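Local coordinates for Cys-Gly metallodipeptidase DUG1 (Saccharomyces cerevisiae, PDB 4G1P), which hydrolyses the dipeptide Cys-Gly as a zinc- or manganese-dependent metallopeptidase and serves as the catalytic subunit of the glutathione-degrading complex, at residues V135-G140 with D447-I452; R216-Y221 with S346-P351. One frame throughout, in Å; residues are numbered along the deposited sequence.

Contact 1: residues V135-G140 with D447-I452; sequences VTDDTG and DGAHSI. With ZN (zinc ion), chain B; GLY (glycine), chain D; CYS (cysteine), chain E.
D137 and H450 meet through a zinc ion: D137 OD2 and H450 NE2 each lie 2.0 Å from the metal. The two ligand atoms are themselves 3.0 Å apart, a spacing set by the shared metal and not by a hydrogen bond. CG of D137 is anti to its backbone N (chi1 180°), which carries the carboxylate out from segment 135-140 toward the loop 447-452. The carboxylate and imidazole planes are only 15° apart, and D137 OD2 comes in at the ring edge, near its plane. E172 adds a protein ligand, and the N of the bound glycine lies 2.6 Å from the zinc. The N of the bound cysteine sits in the imidazole plane, 3.1 Å from H450 CE1. Beside the D137 side chain, A449 CB packs 3.9 Å from D137 CB. In the preceding residue, T136 OG1 donates to D447 OD2 at 2.9 Å, using the anti lone pair of the carboxylate, while T136 CG2 rests 3.7 Å from D447 CB. The other oxygen of D447 is engaged in a salt bridge with K455, so the carboxylate is held at both ends. D137 is also a ligand of a second zinc, together with D200, and a cis peptide joins it to D138. A bridging aspartate followed by a cis peptide is characteristic of the co-catalytic dizinc centre of M20 peptidases.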
ATOM      1  N   VAL A 135      15.764 -14.517 -12.446  1.00 13.63           N
ATOM      2  CA  VAL A 135      16.633 -15.613 -12.844  1.00 15.81           C
ATOM      3  C   VAL A 135      15.858 -16.773 -13.485  1.00 16.90           C
ATOM      4  O   VAL A 135      16.352 -17.413 -14.404  1.00 16.22           O
ATOM      5  CB  VAL A 135      17.574 -16.078 -11.709  1.00 15.24           C
ATOM      6  CG1 VAL A 135      16.841 -16.920 -10.682  1.00 13.88           C
ATOM      7  CG2 VAL A 135      18.737 -16.847 -12.304  1.00 15.24           C
ATOM      8  N   THR A 136      14.629 -17.011 -13.032  1.00 16.98           N
ATOM      9  CA  THR A 136      13.760 -17.977 -13.702  1.00 16.09           C
ATOM     10  C   THR A 136      12.699 -17.301 -14.580  1.00 17.15           C
ATOM     11  O   THR A 136      12.223 -17.886 -15.544  1.00 21.55           O
ATOM     12  CB  THR A 136      13.078 -18.948 -12.706  1.00 16.88           C
ATOM     13  OG1 THR A 136      12.689 -20.138 -13.392  1.00 16.39           O
ATOM     14  CG2 THR A 136      11.837 -18.330 -12.092  1.00 16.65           C
ATOM     15  N   ASP A 137      12.342 -16.064 -14.260  1.00 17.09           N
ATOM     16  CA  ASP A 137      11.252 -15.386 -14.940  1.00 16.89           C
ATOM     17  C   ASP A 137      11.723 -13.991 -15.315  1.00 17.42           C
ATOM     18  O   ASP A 137      11.467 -13.041 -14.569  1.00 15.97           O
ATOM     19  CB  ASP A 137      10.042 -15.319 -13.994  1.00 15.66           C
ATOM     20  CG  ASP A 137       8.835 -14.614 -14.602  1.00 17.01           C
ATOM     21  OD1 ASP A 137       8.818 -14.364 -15.820  1.00 18.47           O
ATOM     22  OD2 ASP A 137       7.880 -14.317 -13.849  1.00 17.27           O
ATOM     23  N   ASP A 138      12.392 -13.842 -16.462  1.00 15.50           N
ATOM     24  CA  ASP A 138      12.548 -14.870 -17.490  1.00 16.21           C
ATOM     25  C   ASP A 138      13.969 -14.800 -18.065  1.00 15.30           C
ATOM     26  O   ASP A 138      14.228 -15.280 -19.163  1.00 12.50           O
ATOM     27  CB  ASP A 138      11.532 -14.606 -18.618  1.00 17.33           C
ATOM     28  CG  ASP A 138      11.498 -15.714 -19.696  1.00 19.97           C
ATOM     29  OD1 ASP A 138      11.532 -16.923 -19.356  1.00 20.76           O
ATOM     30  OD2 ASP A 138      11.427 -15.367 -20.890  1.00 17.35           O
ATOM     31  N   THR A 139      14.889 -14.195 -17.322  1.00 15.46           N
ATOM     32  CA  THR A 139      16.218 -13.894 -17.866  1.00 15.19           C
ATOM     33  C   THR A 139      17.145 -15.130 -18.020  1.00 15.72           C
ATOM     34  O   THR A 139      17.882 -15.246 -18.998  1.00 14.10           O
ATOM     35  CB  THR A 139      16.892 -12.758 -17.060  1.00 14.39           C
ATOM     36  OG1 THR A 139      16.050 -11.604 -17.103  1.00 13.15           O
ATOM     37  CG2 THR A 139      18.228 -12.393 -17.638  1.00 12.19           C
ATOM     38  N   GLY A 140      17.092 -16.050 -17.064  1.00 13.92           N
ATOM     39  CA  GLY A 140      17.791 -17.310 -17.210  1.00 14.13           C
ATOM     40  C   GLY A 140      17.426 -18.062 -18.489  1.00 17.07           C
ATOM     41  O   GLY A 140      18.304 -18.355 -19.312  1.00 14.39           O
ATOM     42  N   ASP A 447      10.235 -22.121  -7.858  1.00 16.34           N
ATOM     43  CA  ASP A 447      11.309 -21.183  -8.132  1.00 19.57           C
ATOM     44  C   ASP A 447      11.056 -19.808  -7.491  1.00 18.87           C
ATOM     45  O   ASP A 447      11.962 -18.997  -7.339  1.00 17.12           O
ATOM     46  CB  ASP A 447      11.540 -21.083  -9.652  1.00 18.40           C
ATOM     47  CG  ASP A 447      12.367 -22.245 -10.189  1.00 18.77           C
ATOM     48  OD1 ASP A 447      12.610 -23.190  -9.422  1.00 16.94           O
ATOM     49  OD2 ASP A 447      12.785 -22.222 -11.365  1.00 19.23           O
ATOM     50  N   GLY A 448       9.814 -19.558  -7.101  1.00 20.35           N
ATOM     51  CA  GLY A 448       9.474 -18.321  -6.434  1.00 18.13           C
ATOM     52  C   GLY A 448       9.294 -17.146  -7.378  1.00 20.78           C
ATOM     53  O   GLY A 448       9.531 -16.008  -6.987  1.00 22.28           O
ATOM     54  N   ALA A 449       8.881 -17.395  -8.616  1.00 18.45           N
ATOM     55  CA  ALA A 449       8.596 -16.283  -9.515  1.00 19.19           C
ATOM     56  C   ALA A 449       7.540 -15.356  -8.899  1.00 20.54           C
ATOM     57  O   ALA A 449       6.575 -15.820  -8.292  1.00 17.83           O
ATOM     58  CB  ALA A 449       8.150 -16.785 -10.876  1.00 15.50           C
ATOM     59  N   HIS A 450       7.760 -14.050  -9.048  1.00 23.95           N
ATOM     60  CA  HIS A 450       6.872 -13.007  -8.530  1.00 19.42           C
ATOM     61  C   HIS A 450       6.883 -12.971  -7.008  1.00 21.70           C
ATOM     62  O   HIS A 450       5.989 -12.396  -6.383  1.00 25.94           O
ATOM     63  CB  HIS A 450       5.438 -13.186  -9.041  1.00 16.58           C
ATOM     64  CG  HIS A 450       5.301 -13.025 -10.519  1.00 19.49           C
ATOM     65  ND1 HIS A 450       4.100 -12.726 -11.127  1.00 21.64           N
ATOM     66  CD2 HIS A 450       6.212 -13.123 -11.515  1.00 21.00           C
ATOM     67  CE1 HIS A 450       4.278 -12.641 -12.432  1.00 21.78           C
ATOM     68  NE2 HIS A 450       5.550 -12.884 -12.695  1.00 21.78           N
ATOM     69  N   SER A 451       7.896 -13.588  -6.414  1.00 19.25           N
ATOM     70  CA  SER A 451       7.956 -13.708  -4.971  1.00 19.55           C
ATOM     71  C   SER A 451       9.346 -13.328  -4.451  1.00 21.36           C
ATOM     72  O   SER A 451      10.158 -12.802  -5.207  1.00 23.59           O
ATOM     73  CB  SER A 451       7.572 -15.126  -4.566  1.00 20.53           C
ATOM     74  OG  SER A 451       7.330 -15.206  -3.175  1.00 27.14           O
ATOM     75  N   ILE A 452       9.614 -13.570  -3.166  1.00 22.10           N
ATOM     76  CA  ILE A 452      10.953 -13.350  -2.616  1.00 23.46           C
ATOM     77  C   ILE A 452      11.831 -14.566  -2.851  1.00 24.15           C
ATOM     78  O   ILE A 452      11.326 -15.693  -2.926  1.00 23.55           O
ATOM     79  CB  ILE A 452      10.945 -13.088  -1.097  1.00 25.00           C
ATOM     80  CG1 ILE A 452      10.146 -14.174  -0.376  1.00 25.27           C
ATOM     81  CG2 ILE A 452      10.410 -11.686  -0.778  1.00 21.48           C
ATOM     82  CD1 ILE A 452      10.304 -14.146   1.120  1.00 20.37           C
TER
HETATM   83 ZN    ZN B 501       6.506 -12.974 -14.482  1.00 21.94          ZN
HETATM   84  N   GLY D 503       4.636 -14.716 -14.897  1.00 20.01           N
HETATM   85  CA  GLY D 503       4.761 -13.685 -15.909  1.00 20.23           C
HETATM   86  C   GLY D 503       3.356 -13.205 -16.157  1.00 30.28           C
HETATM   87  O   GLY D 503       2.749 -13.518 -17.177  1.00 32.61           O
HETATM   88  N   CYS E 504       2.839 -12.456 -15.191  1.00 36.02           N
HETATM   89  CA  CYS E 504       1.423 -12.155 -15.110  1.00 32.93           C
HETATM   90  C   CYS E 504       0.661 -13.438 -14.772  1.00 23.46           C
HETATM   91  O   CYS E 504       0.787 -14.450 -15.461  1.00 23.01           O
HETATM   92  CB  CYS E 504       0.928 -11.516 -16.410  1.00 31.10           C
HETATM   93  SG  CYS E 504      -0.777 -11.057 -16.394  1.00 49.16           S

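Contact 2: residues R216-Y221 with S346-P351; sequences RGCNYY and SIRTVP. With CYS (cysteine), chain E.
Residues 217-221 and 346-349 run antiparallel, their axes 4.3 Å apart at closest and 160° between directions. N219 and I347 form a hydrogen-bonded pair: N219 N to I347 O and I347 N to N219 O are both 2.9 Å, the first nearly straight with an N-H...O angle of 169°. C218 and R348 project from one face, toward the bound cysteine. SG of C218, anti to its backbone N (chi1 -172°), lies 3.8 Å above the plane of the R348 guanidinium, over its centre. R348 NH1 donates to O of the bound cysteine at 2.9 Å and NH2 to S234 of the second subunit; C218 SG approaches the cysteine SG to 3.7 Å. These strands belong to the sheet of the M20 lid domain: N219, I347 and T349 face helix 355-371, whereas on the opposite face C218 and R348 line the cysteine pocket. An alanine at R348 would probably leave the cysteine carbonyl without this donor and C218 without the flat group beneath its sulfur. The R216 guanidinium lies over the R348 side chain, with R348 CB 3.6 Å above its plane near the rim, and R216 NH2 is hydrogen-bonded to Y316 O and to G238 O of the second subunit. Further along, Y220 CD2 touches S346 CB at 3.6 Å, while S346 OG is hydrogen-bonded to H322 and Y220 OH to K334 O of the second subunit.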
ATOM      1  N   ARG A 216      -3.544 -20.625 -19.076  1.00 25.16           N
ATOM      2  CA  ARG A 216      -4.704 -19.817 -18.754  1.00 20.85           C
ATOM      3  C   ARG A 216      -4.432 -18.399 -19.199  1.00 22.27           C
ATOM      4  O   ARG A 216      -3.290 -17.957 -19.197  1.00 21.30           O
ATOM      5  CB  ARG A 216      -4.918 -19.766 -17.263  1.00 22.04           C
ATOM      6  CG  ARG A 216      -5.490 -20.972 -16.625  1.00 20.67           C
ATOM      7  CD  ARG A 216      -5.047 -20.887 -15.207  1.00 22.39           C
ATOM      8  NE  ARG A 216      -6.075 -21.165 -14.233  1.00 26.73           N
ATOM      9  CZ  ARG A 216      -5.878 -21.071 -12.924  1.00 23.18           C
ATOM     10  NH1 ARG A 216      -4.700 -20.687 -12.464  1.00 20.07           N
ATOM     11  NH2 ARG A 216      -6.856 -21.367 -12.082  1.00 24.62           N
ATOM     12  N   GLY A 217      -5.483 -17.676 -19.556  1.00 21.76           N
ATOM     13  CA  GLY A 217      -5.348 -16.262 -19.814  1.00 22.77           C
ATOM     14  C   GLY A 217      -5.450 -15.478 -18.512  1.00 26.43           C
ATOM     15  O   GLY A 217      -5.542 -16.043 -17.417  1.00 22.08           O
ATOM     16  N   CYS A 218      -5.433 -14.162 -18.630  1.00 25.76           N
ATOM     17  CA  CYS A 218      -5.487 -13.314 -17.455  1.00 28.87           C
ATOM     18  C   CYS A 218      -6.151 -11.966 -17.757  1.00 26.46           C
ATOM     19  O   CYS A 218      -5.750 -11.243 -18.671  1.00 26.55           O
ATOM     20  CB  CYS A 218      -4.083 -13.120 -16.856  1.00 24.51           C
ATOM     21  SG  CYS A 218      -4.085 -12.258 -15.251  1.00 25.19           S
ATOM     22  N   ASN A 219      -7.189 -11.651 -16.994  1.00 21.62           N
ATOM     23  CA  ASN A 219      -7.828 -10.348 -17.090  1.00 24.64           C
ATOM     24  C   ASN A 219      -7.613  -9.596 -15.788  1.00 24.05           C
ATOM     25  O   ASN A 219      -8.019 -10.058 -14.718  1.00 26.16           O
ATOM     26  CB  ASN A 219      -9.320 -10.489 -17.413  1.00 27.17           C
ATOM     27  CG  ASN A 219      -9.576 -10.775 -18.887  1.00 29.69           C
ATOM     28  OD1 ASN A 219      -8.720 -11.324 -19.580  1.00 35.22           O
ATOM     29  ND2 ASN A 219     -10.747 -10.388 -19.373  1.00 28.90           N
ATOM     30  N   TYR A 220      -6.938  -8.459 -15.864  1.00 20.28           N
ATOM     31  CA  TYR A 220      -6.594  -7.743 -14.649  1.00 21.86           C
ATOM     32  C   TYR A 220      -7.460  -6.500 -14.513  1.00 24.25           C
ATOM     33  O   TYR A 220      -7.482  -5.641 -15.407  1.00 24.68           O
ATOM     34  CB  TYR A 220      -5.113  -7.382 -14.639  1.00 22.61           C
ATOM     35  CG  TYR A 220      -4.542  -7.177 -13.257  1.00 21.02           C
ATOM     36  CD1 TYR A 220      -4.831  -6.035 -12.530  1.00 23.05           C
ATOM     37  CD2 TYR A 220      -3.715  -8.124 -12.681  1.00 18.54           C
ATOM     38  CE1 TYR A 220      -4.312  -5.842 -11.262  1.00 22.40           C
ATOM     39  CE2 TYR A 220      -3.190  -7.940 -11.419  1.00 20.73           C
ATOM     40  CZ  TYR A 220      -3.495  -6.792 -10.711  1.00 19.84           C
ATOM     41  OH  TYR A 220      -2.970  -6.586  -9.457  1.00 17.85           O
ATOM     42  N   TYR A 221      -8.172  -6.414 -13.393  1.00 21.60           N
ATOM     43  CA  TYR A 221      -9.130  -5.331 -13.171  1.00 23.92           C
ATOM     44  C   TYR A 221      -8.773  -4.449 -11.977  1.00 24.89           C
ATOM     45  O   TYR A 221      -8.093  -4.878 -11.027  1.00 21.95           O
ATOM     46  CB  TYR A 221     -10.549  -5.888 -12.980  1.00 21.89           C
ATOM     47  CG  TYR A 221     -11.052  -6.677 -14.158  1.00 22.03           C
ATOM     48  CD1 TYR A 221     -11.552  -6.041 -15.275  1.00 23.27           C
ATOM     49  CD2 TYR A 221     -11.009  -8.063 -14.158  1.00 25.04           C
ATOM     50  CE1 TYR A 221     -12.001  -6.758 -16.364  1.00 26.33           C
ATOM     51  CE2 TYR A 221     -11.453  -8.794 -15.242  1.00 25.06           C
ATOM     52  CZ  TYR A 221     -11.947  -8.137 -16.345  1.00 29.11           C
ATOM     53  OH  TYR A 221     -12.395  -8.859 -17.433  1.00 29.63           O
ATOM     54  N   SER A 346      -7.614 -10.005 -10.352  1.00 21.82           N
ATOM     55  CA  SER A 346      -7.547 -10.589 -11.688  1.00 22.10           C
ATOM     56  C   SER A 346      -8.258 -11.939 -11.790  1.00 21.52           C
ATOM     57  O   SER A 346      -8.448 -12.655 -10.790  1.00 19.85           O
ATOM     58  CB  SER A 346      -6.101 -10.705 -12.150  1.00 17.64           C
ATOM     59  OG  SER A 346      -5.349 -11.428 -11.203  1.00 14.95           O
ATOM     60  N   ILE A 347      -8.665 -12.268 -13.010  1.00 19.79           N
ATOM     61  CA  ILE A 347      -9.278 -13.552 -13.285  1.00 19.79           C
ATOM     62  C   ILE A 347      -8.430 -14.342 -14.277  1.00 23.57           C
ATOM     63  O   ILE A 347      -8.039 -13.834 -15.335  1.00 21.79           O
ATOM     64  CB  ILE A 347     -10.704 -13.389 -13.825  1.00 23.83           C
ATOM     65  CG1 ILE A 347     -11.570 -12.603 -12.817  1.00 25.09           C
ATOM     66  CG2 ILE A 347     -11.304 -14.748 -14.113  1.00 20.22           C
ATOM     67  CD1 ILE A 347     -12.984 -12.269 -13.303  1.00 15.18           C
ATOM     68  N   ARG A 348      -8.115 -15.578 -13.912  1.00 22.82           N
ATOM     69  CA  ARG A 348      -7.439 -16.484 -14.828  1.00 22.90           C
ATOM     70  C   ARG A 348      -8.470 -17.122 -15.741  1.00 22.69           C
ATOM     71  O   ARG A 348      -9.373 -17.811 -15.283  1.00 23.95           O
ATOM     72  CB  ARG A 348      -6.667 -17.550 -14.055  1.00 24.79           C
ATOM     73  CG  ARG A 348      -5.511 -16.991 -13.216  1.00 21.15           C
ATOM     74  CD  ARG A 348      -4.361 -16.484 -14.071  1.00 18.42           C
ATOM     75  NE  ARG A 348      -3.399 -15.746 -13.265  1.00 22.08           N
ATOM     76  CZ  ARG A 348      -2.226 -15.282 -13.700  1.00 25.70           C
ATOM     77  NH1 ARG A 348      -1.815 -15.507 -14.948  1.00 19.25           N
ATOM     78  NH2 ARG A 348      -1.444 -14.606 -12.860  1.00 23.55           N
ATOM     79  N   THR A 349      -8.354 -16.875 -17.037  1.00 24.12           N
ATOM     80  CA  THR A 349      -9.355 -17.379 -17.965  1.00 27.24           C
ATOM     81  C   THR A 349      -9.001 -18.744 -18.555  1.00 27.21           C
ATOM     82  O   THR A 349      -7.835 -19.097 -18.706  1.00 23.95           O
ATOM     83  CB  THR A 349      -9.615 -16.382 -19.089  1.00 25.93           C
ATOM     84  OG1 THR A 349      -8.452 -16.290 -19.905  1.00 27.78           O
ATOM     85  CG2 THR A 349      -9.916 -15.006 -18.511  1.00 26.79           C
ATOM     86  N   VAL A 350     -10.035 -19.510 -18.873  1.00 30.57           N
ATOM     87  CA  VAL A 350      -9.891 -20.822 -19.470  1.00 27.75           C
ATOM     88  C   VAL A 350     -10.829 -20.877 -20.657  1.00 33.63           C
ATOM     89  O   VAL A 350     -11.659 -19.983 -20.830  1.00 35.70           O
ATOM     90  CB  VAL A 350     -10.307 -21.902 -18.481  1.00 27.42           C
ATOM     91  CG1 VAL A 350      -9.407 -21.870 -17.245  1.00 29.45           C
ATOM     92  CG2 VAL A 350     -11.764 -21.722 -18.107  1.00 28.00           C
ATOM     93  N   PRO A 351     -10.708 -21.916 -21.499  1.00 38.02           N
ATOM     94  CA  PRO A 351     -11.770 -22.053 -22.499  1.00 34.38           C
ATOM     95  C   PRO A 351     -13.097 -22.435 -21.818  1.00 31.80           C
ATOM     96  O   PRO A 351     -13.097 -23.182 -20.838  1.00 30.15           O
ATOM     97  CB  PRO A 351     -11.258 -23.183 -23.389  1.00 34.96           C
ATOM     98  CG  PRO A 351     -10.316 -23.954 -22.512  1.00 31.95           C
ATOM     99  CD  PRO A 351      -9.653 -22.933 -21.669  1.00 33.10           C
TER
HETATM  100  N   CYS E 504       2.839 -12.456 -15.191  1.00 36.02           N
HETATM  101  CA  CYS E 504       1.423 -12.155 -15.110  1.00 32.93           C
HETATM  102  C   CYS E 504       0.661 -13.438 -14.772  1.00 23.46           C
HETATM  103  O   CYS E 504       0.787 -14.450 -15.461  1.00 23.01           O
HETATM  104  CB  CYS E 504       0.928 -11.516 -16.410  1.00 31.10           C
HETATM  105  SG  CYS E 504      -0.777 -11.057 -16.394  1.00 49.16           S

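In the fold
After its N-terminal helices and first sheet strands the chain reaches helix 135-154, on which segment 135-140 forms one half of contact 1. It then enters the lid sheet through strand 210-226, and 124 residues beyond segment 216-221 returns on strand 340-349, closing contact 2. Only later, in the loop between strands 437-439 and 455-457, does segment 447-452 close contact 1 across 306 residues, so contact 2 is nested within it. Contact 1 ties the catalytic domain together at the metal centre; contact 2 joins two lid strands. Their nearest atoms stay about 6 Å apart, and the bound cysteine spans the gap, touching both. The second subunit reaches both contacts as well.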